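PDB 3C2G: beta-catenin homolog sys-1 from Caenorhabditis elegans, which acts as a transcription coregulator in the Wnt signaling asymmetry pathway, binding the TCF factor POP-1 directly to activate or repress target genes. Local coordinates for residues A276-V281 with A314-K319. Residues are numbered along the deposited sequence; the frame is centred on the assembly and turned at random.
Sequences AIDGFV and AKALAK
With CG anti to its own carbonyl carbon and beside the backbone N (chi1 -83°), Asp-278 reaches from helix 274-282 to the backbone of Ala-316, while Val-281, its CG1 anti to the backbone N (chi1 174°), sets that methyl against Ala-316 and Leu-317. The single hydrogen bond between the segments runs from Ala-316 N to Asp-278 OD1, 2.7 Å long with an N-H...O angle of 155°, the N-H approaching OD1 nearly in line with the CG-OD1 bond. Lys-315 N, 3.3 Å from Asp-278 OD1, is too badly angled to count as a second hydrogen bond to it. The carboxylate thus takes up an amide at the N-terminal end of the short 3-10 segment 315-318, where a negative charge would probably be favoured by the dipole of the turn. An alanine here removes the carboxylate and would probably leave the Ala-316 amide without this acceptor, the 3-10 turn then being held to the helix by the apolar contacts alone. Beside this polar link lies an apolar patch. Ala-314 CB points toward the helix and lies 3.8 Å from Ile-277 CD1. Val-281 CG2 meets the same Ala-314 CB at 3.9 Å. Val-281 CG1 approaches Ala-316 CB at 3.8 Å and Leu-317 CG at 4.0 Å, so CG2 faces Ala-314 while CG1 faces Ala-316 and Leu-317. The contact joins helix 274-282 to the loop between helices 298-311 and 325-335 in the all-helical armadillo domain. Val-286 of helix 285-292 packs on both Val-281 and Leu-317, Val-311 at the end of helix 298-311 touches Ile-277, and Ile-277 also packs on a basic side chain of the bound peptide.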
loop_
_atom_site.group_PDB
_atom_site.type_symbol
_atom_site.label_atom_id
_atom_site.label_comp_id
_atom_site.label_asym_id
_atom_site.label_seq_id
_atom_site.Cartn_x
_atom_site.Cartn_y
_atom_site.Cartn_z
ATOM N N ALA A 276 8.274 10.543 -6.615
ATOM C CA ALA A 276 9.097 9.456 -6.123
ATOM C C ALA A 276 8.860 8.169 -6.907
ATOM O O ALA A 276 9.820 7.543 -7.361
ATOM C CB ALA A 276 8.856 9.236 -4.639
ATOM N N ILE A 277 7.592 7.784 -7.077
ATOM C CA ILE A 277 7.266 6.557 -7.820
ATOM C C ILE A 277 7.658 6.661 -9.294
ATOM O O ILE A 277 8.082 5.668 -9.885
ATOM C CB ILE A 277 5.782 6.070 -7.640
ATOM C CG1 ILE A 277 4.818 6.882 -8.508
ATOM C CG2 ILE A 277 5.376 6.073 -6.148
ATOM C CD1 ILE A 277 3.384 6.424 -8.447
ATOM N N ASP A 278 7.556 7.858 -9.876
ATOM C CA ASP A 278 8.039 8.078 -11.254
ATOM C C ASP A 278 9.563 7.978 -11.336
ATOM O O ASP A 278 10.099 7.420 -12.300
ATOM C CB ASP A 278 7.510 9.387 -11.861
ATOM C CG ASP A 278 6.096 9.233 -12.452
ATOM O OD1 ASP A 278 5.922 8.468 -13.427
ATOM O OD2 ASP A 278 5.151 9.875 -11.941
ATOM N N GLY A 279 10.261 8.473 -10.314
ATOM C CA GLY A 279 11.720 8.309 -10.238
ATOM C C GLY A 279 12.128 6.845 -10.193
ATOM O O GLY A 279 13.069 6.425 -10.858
ATOM N N PHE A 280 11.391 6.069 -9.411
ATOM C CA PHE A 280 11.634 4.652 -9.248
ATOM C C PHE A 280 11.411 3.905 -10.572
ATOM O O PHE A 280 12.221 3.048 -10.984
ATOM C CB PHE A 280 10.713 4.134 -8.137
ATOM C CG PHE A 280 10.857 2.667 -7.848
ATOM C CD1 PHE A 280 12.022 2.165 -7.279
ATOM C CD2 PHE A 280 9.813 1.790 -8.128
ATOM C CE1 PHE A 280 12.146 0.812 -7.003
ATOM C CE2 PHE A 280 9.925 0.430 -7.848
ATOM C CZ PHE A 280 11.096 -0.059 -7.286
ATOM N N VAL A 281 10.331 4.252 -11.261
ATOM C CA VAL A 281 10.041 3.629 -12.536
ATOM C C VAL A 281 11.065 3.998 -13.611
ATOM O O VAL A 281 11.429 3.153 -14.409
ATOM C CB VAL A 281 8.605 3.908 -12.987
ATOM C CG1 VAL A 281 8.349 3.360 -14.409
ATOM C CG2 VAL A 281 7.608 3.316 -11.971
ATOM N N ALA A 314 1.913 5.152 -11.825
ATOM C CA ALA A 314 2.948 6.037 -12.342
ATOM C C ALA A 314 2.805 6.311 -13.847
ATOM O O ALA A 314 2.650 5.388 -14.654
ATOM C CB ALA A 314 4.310 5.477 -12.039
ATOM N N LYS A 315 2.879 7.587 -14.222
ATOM C CA LYS A 315 2.770 7.973 -15.625
ATOM C C LYS A 315 3.970 7.469 -16.427
ATOM O O LYS A 315 3.827 7.166 -17.628
ATOM C CB LYS A 315 2.592 9.495 -15.771
ATOM C CG LYS A 315 1.142 10.005 -15.508
ATOM C CD LYS A 315 1.141 11.516 -15.186
ATOM C CE LYS A 315 -0.116 12.220 -15.719
ATOM N NZ LYS A 315 -1.348 11.970 -14.895
ATOM N N ALA A 316 5.133 7.353 -15.768
ATOM C CA ALA A 316 6.337 6.789 -16.409
ATOM C C ALA A 316 6.154 5.353 -16.913
ATOM O O ALA A 316 6.904 4.902 -17.771
ATOM C CB ALA A 316 7.533 6.875 -15.495
ATOM N N LEU A 317 5.158 4.630 -16.393
ATOM C CA LEU A 317 4.880 3.277 -16.891
ATOM C C LEU A 317 4.391 3.290 -18.355
ATOM O O LEU A 317 4.370 2.245 -19.021
ATOM C CB LEU A 317 3.944 2.509 -15.952
ATOM C CG LEU A 317 4.582 1.968 -14.646
ATOM C CD1 LEU A 317 3.585 1.913 -13.499
ATOM C CD2 LEU A 317 5.218 0.605 -14.835
ATOM N N ALA A 318 4.051 4.477 -18.866
ATOM C CA ALA A 318 3.814 4.665 -20.308
ATOM C C ALA A 318 5.095 4.564 -21.131
ATOM O O ALA A 318 5.029 4.362 -22.340
ATOM C CB ALA A 318 3.125 5.980 -20.586
ATOM N N LYS A 319 6.256 4.702 -20.492
ATOM C CA LYS A 319 7.518 4.632 -21.227
ATOM C C LYS A 319 8.335 3.389 -20.946
ATOM O O LYS A 319 9.298 3.129 -21.643
ATOM C CB LYS A 319 8.383 5.864 -20.981
ATOM C CG LYS A 319 8.062 7.041 -21.894
ATOM C CD LYS A 319 7.444 8.194 -21.110
ATOM C CE LYS A 319 7.106 9.377 -22.014
ATOM N NZ LYS A 319 5.907 9.089 -22.858
#